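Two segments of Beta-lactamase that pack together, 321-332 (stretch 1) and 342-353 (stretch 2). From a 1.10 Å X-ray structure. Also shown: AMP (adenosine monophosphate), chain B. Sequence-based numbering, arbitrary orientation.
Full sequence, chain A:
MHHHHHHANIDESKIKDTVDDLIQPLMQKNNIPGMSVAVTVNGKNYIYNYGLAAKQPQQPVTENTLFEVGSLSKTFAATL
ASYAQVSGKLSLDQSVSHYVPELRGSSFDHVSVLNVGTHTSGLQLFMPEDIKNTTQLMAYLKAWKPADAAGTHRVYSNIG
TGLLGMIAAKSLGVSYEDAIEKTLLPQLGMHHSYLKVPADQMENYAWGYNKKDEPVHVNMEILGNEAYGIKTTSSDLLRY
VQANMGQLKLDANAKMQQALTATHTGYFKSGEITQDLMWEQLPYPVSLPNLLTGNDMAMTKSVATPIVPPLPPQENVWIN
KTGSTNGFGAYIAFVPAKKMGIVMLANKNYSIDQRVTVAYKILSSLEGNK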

# COMPACT_ATOMS: atom_id res chain seq x y z
N LYS A 321 1.54 -3.57 4.48
CA LYS A 321 0.57 -2.50 4.28
C LYS A 321 -0.80 -3.10 4.01
O LYS A 321 -0.93 -4.02 3.20
CB LYS A 321 0.98 -1.60 3.11
CG LYS A 321 0.09 -0.36 2.95
CD LYS A 321 0.34 0.68 4.05
CE LYS A 321 -0.71 1.79 4.03
NZ LYS A 321 -2.01 1.34 4.59
N THR A 322 -1.81 -2.55 4.66
CA THR A 322 -3.21 -2.86 4.38
C THR A 322 -3.78 -1.88 3.36
O THR A 322 -3.31 -0.74 3.21
CB THR A 322 -4.04 -2.76 5.66
OG1 THR A 322 -3.80 -1.48 6.27
CG2 THR A 322 -3.70 -3.88 6.64
N GLY A 323 -4.83 -2.32 2.68
CA GLY A 323 -5.57 -1.42 1.82
C GLY A 323 -7.01 -1.86 1.66
O GLY A 323 -7.28 -3.06 1.57
N SER A 324 -7.93 -0.90 1.61
CA SER A 324 -9.34 -1.24 1.45
C SER A 324 -10.03 -0.16 0.65
O SER A 324 -9.57 0.98 0.58
CB SER A 324 -10.07 -1.36 2.80
OG SER A 324 -9.33 -2.12 3.74
N THR A 325 -11.15 -0.54 0.04
CA THR A 325 -12.16 0.40 -0.44
C THR A 325 -13.50 -0.09 0.09
O THR A 325 -13.58 -1.10 0.79
CB THR A 325 -12.19 0.49 -1.97
OG1 THR A 325 -12.60 -0.77 -2.49
CG2 THR A 325 -10.83 0.87 -2.54
N ASN A 326 -14.59 0.61 -0.26
CA ASN A 326 -15.90 0.15 0.20
C ASN A 326 -16.19 -1.27 -0.25
O ASN A 326 -16.95 -1.98 0.41
CB ASN A 326 -17.00 1.09 -0.29
CG ASN A 326 -17.03 2.40 0.46
OD1 ASN A 326 -16.39 2.55 1.49
ND2 ASN A 326 -17.81 3.35 -0.05
N GLY A 327 -15.61 -1.69 -1.37
CA GLY A 327 -15.90 -3.01 -1.88
C GLY A 327 -14.78 -4.03 -1.84
O GLY A 327 -14.99 -5.16 -2.27
N PHE A 328 -13.59 -3.66 -1.34
CA PHE A 328 -12.41 -4.51 -1.48
C PHE A 328 -11.55 -4.48 -0.22
O PHE A 328 -11.51 -3.48 0.50
CB PHE A 328 -11.51 -4.05 -2.64
CG PHE A 328 -12.08 -4.30 -4.01
CD1 PHE A 328 -13.04 -3.44 -4.55
CD2 PHE A 328 -11.63 -5.36 -4.78
CE1 PHE A 328 -13.53 -3.64 -5.82
CE2 PHE A 328 -12.13 -5.57 -6.05
CZ PHE A 328 -13.09 -4.71 -6.57
N GLY A 329 -10.81 -5.57 -0.01
CA GLY A 329 -9.88 -5.66 1.10
C GLY A 329 -8.61 -6.37 0.68
O GLY A 329 -8.66 -7.50 0.18
N ALA A 330 -7.46 -5.71 0.91
CA ALA A 330 -6.17 -6.16 0.42
C ALA A 330 -5.13 -6.11 1.54
O ALA A 330 -5.26 -5.35 2.51
CB ALA A 330 -5.70 -5.29 -0.75
N TYR A 331 -4.07 -6.89 1.37
CA TYR A 331 -2.96 -6.87 2.33
C TYR A 331 -1.71 -7.38 1.63
O TYR A 331 -1.78 -8.32 0.84
CB TYR A 331 -3.28 -7.75 3.54
CG TYR A 331 -2.22 -7.77 4.63
CD1 TYR A 331 -1.87 -6.60 5.31
CD2 TYR A 331 -1.59 -8.95 5.00
CE1 TYR A 331 -0.92 -6.61 6.32
CE2 TYR A 331 -0.64 -8.97 6.00
CZ TYR A 331 -0.31 -7.80 6.66
OH TYR A 331 0.64 -7.85 7.66
N ILE A 332 -0.57 -6.75 1.95
CA ILE A 332 0.74 -7.22 1.54
C ILE A 332 1.62 -7.33 2.77
O ILE A 332 1.64 -6.41 3.60
CB ILE A 332 1.42 -6.24 0.56
CG1 ILE A 332 0.75 -6.32 -0.80
CG2 ILE A 332 2.94 -6.49 0.48
CD1 ILE A 332 1.34 -5.42 -1.85
P AMP B . -6.59 2.75 3.04
O1P AMP B . -7.14 1.59 2.27
O2P AMP B . -6.20 2.54 4.48
O5' AMP B . -7.57 3.99 2.92
C5' AMP B . -8.08 4.38 1.65
C4' AMP B . -9.55 4.07 1.53
O4' AMP B . -10.32 4.95 2.40
C3' AMP B . -10.15 4.31 0.15
O3' AMP B . -9.94 3.23 -0.74
C2' AMP B . -11.61 4.59 0.45
O2' AMP B . -12.31 3.38 0.72
C1' AMP B . -11.50 5.37 1.76
N9 AMP B . -11.38 6.82 1.51
C8 AMP B . -10.29 7.58 1.73
N7 AMP B . -10.51 8.88 1.41
C5 AMP B . -11.78 8.96 0.96
C6 AMP B . -12.66 10.04 0.46
N6 AMP B . -12.21 11.31 0.36
N1 AMP B . -13.92 9.71 0.09
C2 AMP B . -14.38 8.44 0.18
N3 AMP B . -13.63 7.41 0.63
C4 AMP B . -12.35 7.61 1.03
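Stretch 2 342-353: IVMLANKNYSID

Stretch 2 enters as a β-strand, 342-346, and runs antiparallel to the second strand of stretch 1, with an angle of 180° between the two N-to-C directions and a closest approach of 4.8 Å between their axes. Stretch 1 is itself a hairpin: its first strand pairs with its second through bonds such as A330 N to G323 O (2.7 Å), so stretch 2 adds a third strand on the other edge of 328-332. Together the two stretches bury 750 Å².

The register sets G329 opposite A346, A330 opposite L345, Y331 opposite M344 and I332 opposite V343. Two of these pairs carry the backbone hydrogen bonds. Around Y331 and M344, Y331 N donates to M344 O (3.0 Å) and M344 N donates to Y331 O (2.9 Å, nearly linear at 170°). Around G329 and A346, G329 N donates to A346 O at 3.0 Å, whereas the return bond from A346 N to G329 O, also 3.0 Å, is weak, with an angle of 126°. At the intervening pairs, CA-H groups approach the same carbonyls: A330 CA lies 3.2 Å from M344 O and V343 CA 3.5 Å from Y331 O. A water further satisfies the acceptors here, donating to G329 O (2.8 Å) and, weakly, to M344 O (2.9 Å), and hydrogen-bonding Y350 OH at 2.7 Å.

Side chains alternate between the faces of the sheet. On one face A330 CB meets L345 CD2 at 3.7 Å and I332 CG1 meets V343 CG2 at 4.1 Å; on the other, M344 SD sits at the edge of the Y331 ring, 4.5 Å from Y331 CD2.

Beyond A346 the chain leaves the strand, with N347 at phi/psi -98/37, and regular pairing stops. K348 O is 3.2 Å from G329 N, but the angle is too poor for a hydrogen bond, and that NH is already taken by A346 O. The absence of a side chain at G329 leaves room for this turn: an ideal CB there would lie only 3.0 Å from K348 O. N349 then reaches back to the hairpin, where its ND2 gives a weak bond to T325 O (3.1 Å), while its backbone N donates to a water (2.8 Å) that in turn donates to N326 O (2.8 Å). Further on, I352 begins a helix and rests its CG2 on T322 CG2 at 3.8 Å. The first strand also holds the ligand: S324 N donates to AMP O1P (2.7 Å), and S324 O accepts from AMP O3' (2.6 Å).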

# COMPACT_ATOMS: atom_id res chain seq x y z
N ILE A 342 3.67 -12.19 0.62
CA ILE A 342 2.31 -12.58 0.33
C ILE A 342 1.50 -11.35 -0.07
O ILE A 342 1.67 -10.26 0.48
CB ILE A 342 1.66 -13.33 1.51
CG1 ILE A 342 0.27 -13.84 1.13
CG2 ILE A 342 1.61 -12.47 2.76
CD1 ILE A 342 -0.32 -14.78 2.16
N VAL A 343 0.62 -11.55 -1.05
CA VAL A 343 -0.40 -10.60 -1.46
C VAL A 343 -1.74 -11.29 -1.30
O VAL A 343 -1.93 -12.40 -1.83
CB VAL A 343 -0.20 -10.20 -2.93
CG1 VAL A 343 -1.25 -9.18 -3.36
CG2 VAL A 343 1.21 -9.68 -3.18
N MET A 344 -2.68 -10.66 -0.59
CA MET A 344 -4.03 -11.20 -0.45
C MET A 344 -5.01 -10.15 -0.94
O MET A 344 -5.11 -9.08 -0.34
CB MET A 344 -4.33 -11.53 1.02
CG MET A 344 -3.47 -12.64 1.59
SD MET A 344 -3.48 -12.68 3.39
CE MET A 344 -5.23 -12.85 3.75
N LEU A 345 -5.74 -10.47 -2.01
CA LEU A 345 -6.72 -9.56 -2.58
C LEU A 345 -8.11 -10.17 -2.48
O LEU A 345 -8.30 -11.35 -2.77
CB LEU A 345 -6.41 -9.28 -4.05
CG LEU A 345 -4.98 -8.81 -4.34
CD1 LEU A 345 -4.83 -8.50 -5.82
CD2 LEU A 345 -4.62 -7.61 -3.49
N ALA A 346 -9.08 -9.35 -2.10
CA ALA A 346 -10.47 -9.77 -1.97
C ALA A 346 -11.38 -8.67 -2.49
O ALA A 346 -11.08 -7.48 -2.35
CB ALA A 346 -10.85 -10.03 -0.51
N ASN A 347 -12.52 -9.08 -3.06
CA ASN A 347 -13.56 -8.14 -3.47
C ASN A 347 -14.69 -8.01 -2.45
O ASN A 347 -15.87 -7.85 -2.78
CB ASN A 347 -14.08 -8.42 -4.88
CG ASN A 347 -14.75 -9.76 -5.02
OD1 ASN A 347 -14.71 -10.58 -4.09
ND2 ASN A 347 -15.35 -10.01 -6.18
N LYS A 348 -14.31 -8.07 -1.17
CA LYS A 348 -15.12 -7.57 -0.08
C LYS A 348 -14.15 -7.04 0.97
O LYS A 348 -13.06 -7.60 1.15
CB LYS A 348 -16.02 -8.65 0.52
CG LYS A 348 -16.84 -8.18 1.72
CD LYS A 348 -17.89 -9.19 2.14
CE LYS A 348 -19.10 -9.12 1.24
NZ LYS A 348 -19.88 -7.87 1.47
N ASN A 349 -14.52 -5.94 1.61
CA ASN A 349 -13.72 -5.34 2.67
C ASN A 349 -14.03 -6.09 3.96
O ASN A 349 -15.04 -5.82 4.63
CB ASN A 349 -14.08 -3.86 2.78
CG ASN A 349 -13.29 -3.12 3.85
OD1 ASN A 349 -12.64 -3.73 4.71
ND2 ASN A 349 -13.37 -1.80 3.82
N TYR A 350 -13.17 -7.04 4.32
CA TYR A 350 -13.30 -7.80 5.56
C TYR A 350 -12.19 -7.37 6.52
O TYR A 350 -11.20 -6.75 6.12
CB TYR A 350 -13.27 -9.31 5.28
CG TYR A 350 -11.94 -9.81 4.79
CD1 TYR A 350 -11.51 -9.57 3.48
CD2 TYR A 350 -11.09 -10.51 5.63
CE1 TYR A 350 -10.28 -10.01 3.04
CE2 TYR A 350 -9.86 -10.96 5.19
CZ TYR A 350 -9.46 -10.71 3.90
OH TYR A 350 -8.23 -11.16 3.48
N SER A 351 -12.35 -7.71 7.79
CA SER A 351 -11.58 -7.03 8.83
C SER A 351 -10.08 -7.29 8.73
O SER A 351 -9.62 -8.38 8.37
CB SER A 351 -12.11 -7.37 10.22
OG SER A 351 -11.96 -8.74 10.51
N ILE A 352 -9.32 -6.25 9.06
CA ILE A 352 -7.87 -6.29 8.94
C ILE A 352 -7.26 -7.38 9.82
O ILE A 352 -6.30 -8.05 9.42
CB ILE A 352 -7.28 -4.90 9.22
CG1 ILE A 352 -7.43 -4.02 7.98
CG2 ILE A 352 -5.82 -5.00 9.62
CD1 ILE A 352 -7.14 -2.56 8.23
N ASP A 353 -7.81 -7.59 11.02
CA ASP A 353 -7.25 -8.62 11.89
C ASP A 353 -7.25 -9.99 11.21
O ASP A 353 -6.31 -10.78 11.39
CB ASP A 353 -8.02 -8.69 13.22
CG ASP A 353 -9.41 -9.24 13.06
OD1 ASP A 353 -10.22 -8.59 12.38
OD2 ASP A 353 -9.69 -10.34 13.59
O HOH W 1 -16.99 -4.59 1.33
O HOH W 2 -7.29 -9.51 1.54